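Local atomic coordinates of ribonucleoside-diphosphate reductase subunit beta (Bacillus halodurans C-125, PDB entry 2RCC), a protein that probably provides deoxyribonucleotide precursors for DNA synthesis as the di-iron small subunit of ribonucleotide reductase, which reduces ribonucleoside diphosphates. Residues V183-E186 / G187-Y191; E282-I285 / S286-N290. All coordinates share one frame; numbering follows the deposited sequence.

Contact 1 comes first along the chain, where helix 172-187 ends and a short loop leads into helix 191-202; contact 2 follows nearly a hundred residues later, within helix 278-295. Their centres are about 11 Å apart, and they touch directly: L188 CD1 packs on I288 CG2 at 3.7 Å, while R292, further along helix 278-295, hydrogen-bonds G187 O. Both belong to the all-helical, ferritin-like fold of the small chain. Contact 1 lies near the centre of the chain and contains E186, a probable iron ligand. Contact 2 is further out, in a helix that covers the loop of contact 1, with the I288 side chain about 10 Å from that of E186.

Contact 1 of 2, residues V183-E186 / G187-Y191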
loop_
_atom_site.group_PDB
_atom_site.type_symbol
_atom_site.label_atom_id
_atom_site.label_comp_id
_atom_site.label_asym_id
_atom_site.label_seq_id
_atom_site.Cartn_x
_atom_site.Cartn_y
_atom_site.Cartn_z
ATOM N N VAL A 183 -12.435 -2.329 12.710
ATOM C CA VAL A 183 -12.740 -1.131 13.506
ATOM C C VAL A 183 -12.235 -1.336 14.952
ATOM O O VAL A 183 -11.612 -0.460 15.510
ATOM C CB VAL A 183 -14.265 -0.773 13.453
ATOM C CG1 VAL A 183 -14.668 0.209 14.566
ATOM C CG2 VAL A 183 -14.650 -0.226 12.061
ATOM N N ILE A 184 -12.528 -2.494 15.546
ATOM C CA ILE A 184 -12.037 -2.833 16.887
ATOM C C ILE A 184 -10.524 -2.859 16.980
ATOM O O ILE A 184 -9.971 -2.244 17.894
ATOM C CB ILE A 184 -12.602 -4.206 17.383
ATOM C CG1 ILE A 184 -14.097 -4.062 17.707
ATOM C CG2 ILE A 184 -11.828 -4.686 18.583
ATOM C CD1 ILE A 184 -14.893 -5.354 17.627
ATOM N N LEU A 185 -9.839 -3.504 16.018
ATOM C CA LEU A 185 -8.395 -3.622 16.068
ATOM C C LEU A 185 -7.668 -2.290 15.947
ATOM O O LEU A 185 -6.629 -2.128 16.557
ATOM C CB LEU A 185 -7.819 -4.554 14.975
ATOM C CG LEU A 185 -8.042 -6.063 15.052
ATOM C CD1 LEU A 185 -7.155 -6.746 14.009
ATOM C CD2 LEU A 185 -7.734 -6.612 16.394
ATOM N N GLU A 186 -8.219 -1.371 15.165
ATOM C CA GLU A 186 -7.649 -0.001 14.957
ATOM C C GLU A 186 -8.259 1.060 15.846
ATOM O O GLU A 186 -7.675 2.113 16.045
ATOM C CB GLU A 186 -7.983 0.449 13.551
ATOM C CG GLU A 186 -7.490 -0.468 12.465
ATOM C CD GLU A 186 -6.257 -0.012 11.703
ATOM O OE1 GLU A 186 -5.533 0.904 12.136
ATOM O OE2 GLU A 186 -6.046 -0.596 10.605
ATOM N N GLY A 187 -9.475 0.817 16.334
ATOM C CA GLY A 187 -10.206 1.824 17.089
ATOM C C GLY A 187 -10.420 1.586 18.559
ATOM O O GLY A 187 -11.003 2.434 19.217
ATOM N N LEU A 188 -9.922 0.483 19.092
ATOM C CA LEU A 188 -10.150 0.152 20.513
ATOM C C LEU A 188 -9.006 -0.648 21.139
ATOM O O LEU A 188 -8.537 -0.253 22.208
ATOM C CB LEU A 188 -11.491 -0.570 20.663
ATOM C CG LEU A 188 -11.989 -1.013 22.062
ATOM C CD1 LEU A 188 -12.077 0.115 23.039
ATOM C CD2 LEU A 188 -13.378 -1.640 21.914
ATOM N N ASN A 189 -8.558 -1.736 20.493
ATOM C CA ASN A 189 -7.427 -2.548 20.978
ATOM C C ASN A 189 -6.200 -1.724 21.216
ATOM O O ASN A 189 -5.871 -0.890 20.410
ATOM C CB ASN A 189 -7.060 -3.684 20.011
ATOM C CG ASN A 189 -8.073 -4.786 20.034
ATOM O OD1 ASN A 189 -9.164 -4.604 20.573
ATOM N ND2 ASN A 189 -7.735 -5.925 19.469
ATOM N N PHE A 190 -5.570 -1.948 22.362
ATOM C CA PHE A 190 -4.393 -1.211 22.819
ATOM C C PHE A 190 -4.585 0.279 23.087
ATOM O O PHE A 190 -3.625 0.917 23.436
ATOM C CB PHE A 190 -3.161 -1.466 21.924
ATOM C CG PHE A 190 -2.824 -2.904 21.802
ATOM C CD1 PHE A 190 -2.494 -3.643 22.931
ATOM C CD2 PHE A 190 -2.865 -3.544 20.567
ATOM C CE1 PHE A 190 -2.229 -4.996 22.839
ATOM C CE2 PHE A 190 -2.587 -4.880 20.467
ATOM C CZ PHE A 190 -2.274 -5.618 21.593
ATOM N N TYR A 191 -5.808 0.800 23.071
ATOM C CA TYR A 191 -6.018 2.197 23.438
ATOM C C TYR A 191 -5.632 2.454 24.891
ATOM O O TYR A 191 -5.223 3.562 25.161
ATOM C CB TYR A 191 -7.427 2.704 23.074
ATOM C CG TYR A 191 -7.506 3.127 21.597
ATOM C CD1 TYR A 191 -7.013 2.308 20.572
ATOM C CD2 TYR A 191 -8.081 4.345 21.226
ATOM C CE1 TYR A 191 -7.081 2.706 19.210
ATOM C CE2 TYR A 191 -8.140 4.746 19.871
ATOM C CZ TYR A 191 -7.649 3.923 18.873
ATOM O OH TYR A 191 -7.724 4.321 17.530
#
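I184 O receives two backbone N-H groups at the end of helix 172-187. N189 N reaches I184 O at 3.0 Å with a nearly straight bond (N-H...O 171°), closing an i to i+5 loop, whereas L188 N makes a weak, strongly bent bond to the same oxygen. The N189 side chain, its CG beside the backbone N (chi1 -73°), folds back over the last turn. There its amide straddles two aliphatic branches: OD1 lies 3.3 Å from I184 CG2, and ND2 lies 3.2 Å from L185 CD2.

The chain then reverses through a type II beta turn, L188 to Y191, with F190 in the positive-phi position and at the N-cap of helix 191-202. This compact joint between two helices of the ferritin-like fold returns Y191 to the helix it follows: Y191 OH donates to E186 O at 2.7 Å, in the carbonyl plane on a lone pair, and also bonds Q221 NE2. G187 O sits 3.6 Å above the plane of the Y191 ring, over its centre.

E186, whose backbone carbonyl is thus held, turns its carboxylate away to the probable di-iron site, where OE1 hydrogen-bonds H223 ND1 and OE2 lies close to E119 OE2. On other sides of the joint, I184 and L188 pack on A257 of helix 244-268, and L185 rests on I159 and Y163 of helix 150-168.

Contact 2 of 2, residues E282-I285 / S286-N290; sequences ETYI and SFIAN
One face of the Y284 ring is covered by I288, four residues further along helix 278-295. I288 CG1 stands 4.2 Å from the ring centroid and 19° off the normal, a CH-pi contact displaced toward the rim, and CD1 continues over the same face toward the CE1 side, 3.6 Å from Y284 CE1. With its CG opposite the backbone N (chi1 170°), the tyrosine runs along the helix surface toward the following turn, where the isoleucine meets it. I288 CG1 also comes within 3.3 Å of Y284 O, so this one methylene touches both the ring and the carbonyl of the same residue. With an alanine here the ring over I288 CG1 and CD1 is gone, which would probably open a gap beside them and let the end of the isoleucine turn more freely. The other aromatic residue, F287, approaches the same carbonyl through its CB, 3.4 Å from Y284 O.

Beneath these side chains runs a regular alpha-helical ladder of i to i+4 bonds. S286 N bonds E282 O at 3.0 Å, F287 N bonds T283 O at 2.9 Å, and I288 N and A289 N continue the series to Y284 O and I285 O; each donor is tilted by about 20° from its carbonyl plane. The polar side chains find their main partners beyond this stretch: T283 OG1 bonds E279 O one turn back, and N290 ND2 bonds Y302 O in the segment after the helix.

Helix 244-268 packs against another flank, where I285 fits over A258, E261 and K262, S286 OG hydrogen-bonds K262 NZ, and E282 forms a salt bridge with R266; loop residue N308 touches Y284, and P309 touches T283.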
loop_
_atom_site.group_PDB
_atom_site.type_symbol
_atom_site.label_atom_id
_atom_site.label_comp_id
_atom_site.label_asym_id
_atom_site.label_seq_id
_atom_site.Cartn_x
_atom_site.Cartn_y
_atom_site.Cartn_z
ATOM N N GLU A 282 -11.134 2.102 32.747
ATOM C CA GLU A 282 -12.174 1.194 32.318
ATOM C C GLU A 282 -13.350 1.982 31.739
ATOM O O GLU A 282 -13.863 1.598 30.692
ATOM C CB GLU A 282 -12.546 0.220 33.451
ATOM C CG GLU A 282 -11.377 -0.767 33.655
ATOM C CD GLU A 282 -11.604 -1.834 34.684
ATOM O OE1 GLU A 282 -12.668 -1.856 35.300
ATOM O OE2 GLU A 282 -10.671 -2.644 34.886
ATOM N N THR A 283 -13.715 3.099 32.373
ATOM C CA THR A 283 -14.777 3.968 31.866
ATOM C C THR A 283 -14.375 4.539 30.505
ATOM O O THR A 283 -15.209 4.633 29.627
ATOM C CB THR A 283 -15.112 5.093 32.822
ATOM O OG1 THR A 283 -15.380 4.542 34.111
ATOM C CG2 THR A 283 -16.341 5.921 32.355
ATOM N N TYR A 284 -13.117 4.919 30.355
ATOM C CA TYR A 284 -12.578 5.412 29.077
ATOM C C TYR A 284 -12.672 4.347 27.973
ATOM O O TYR A 284 -13.066 4.655 26.846
ATOM C CB TYR A 284 -11.137 5.946 29.261
ATOM C CG TYR A 284 -10.403 6.266 27.978
ATOM C CD1 TYR A 284 -10.821 7.307 27.149
ATOM C CD2 TYR A 284 -9.277 5.534 27.594
ATOM C CE1 TYR A 284 -10.140 7.588 25.948
ATOM C CE2 TYR A 284 -8.602 5.812 26.431
ATOM C CZ TYR A 284 -9.023 6.842 25.619
ATOM O OH TYR A 284 -8.321 7.078 24.463
ATOM N N ILE A 285 -12.351 3.096 28.294
ATOM C CA ILE A 285 -12.511 1.992 27.318
ATOM C C ILE A 285 -14.008 1.831 26.911
ATOM O O ILE A 285 -14.302 1.632 25.733
ATOM C CB ILE A 285 -11.951 0.658 27.868
ATOM C CG1 ILE A 285 -10.432 0.770 28.068
ATOM C CG2 ILE A 285 -12.298 -0.556 26.928
ATOM C CD1 ILE A 285 -9.862 -0.280 29.031
ATOM N N SER A 286 -14.934 1.946 27.858
ATOM C CA SER A 286 -16.391 1.886 27.550
ATOM C C SER A 286 -16.823 3.024 26.633
ATOM O O SER A 286 -17.598 2.827 25.670
ATOM C CB SER A 286 -17.255 1.925 28.813
ATOM O OG SER A 286 -17.045 0.771 29.597
ATOM N N PHE A 287 -16.338 4.215 26.962
ATOM C CA PHE A 287 -16.550 5.421 26.156
ATOM C C PHE A 287 -16.063 5.221 24.700
ATOM O O PHE A 287 -16.748 5.624 23.748
ATOM C CB PHE A 287 -15.808 6.583 26.829
ATOM C CG PHE A 287 -15.910 7.884 26.105
ATOM C CD1 PHE A 287 -17.022 8.695 26.280
ATOM C CD2 PHE A 287 -14.883 8.323 25.277
ATOM C CE1 PHE A 287 -17.116 9.913 25.638
ATOM C CE2 PHE A 287 -14.980 9.551 24.626
ATOM C CZ PHE A 287 -16.102 10.343 24.820
ATOM N N ILE A 288 -14.888 4.614 24.513
ATOM C CA ILE A 288 -14.379 4.327 23.153
ATOM C C ILE A 288 -15.285 3.333 22.449
ATOM O O ILE A 288 -15.594 3.536 21.269
ATOM C CB ILE A 288 -12.917 3.784 23.119
ATOM C CG1 ILE A 288 -11.922 4.782 23.739
ATOM C CG2 ILE A 288 -12.478 3.492 21.690
ATOM C CD1 ILE A 288 -12.070 6.184 23.230
ATOM N N ALA A 289 -15.727 2.287 23.155
ATOM C CA ALA A 289 -16.658 1.314 22.571
ATOM C C ALA A 289 -17.932 2.048 22.071
ATOM O O ALA A 289 -18.392 1.779 20.967
ATOM C CB ALA A 289 -17.024 0.196 23.575
ATOM N N ASN A 290 -18.445 2.991 22.876
ATOM C CA ASN A 290 -19.625 3.795 22.522
ATOM C C ASN A 290 -19.371 4.655 21.307
ATOM O O ASN A 290 -20.251 4.763 20.459
ATOM C CB ASN A 290 -20.120 4.734 23.655
ATOM C CG ASN A 290 -20.750 4.023 24.818
ATOM O OD1 ASN A 290 -21.192 2.868 24.731
ATOM N ND2 ASN A 290 -20.837 4.743 25.933
#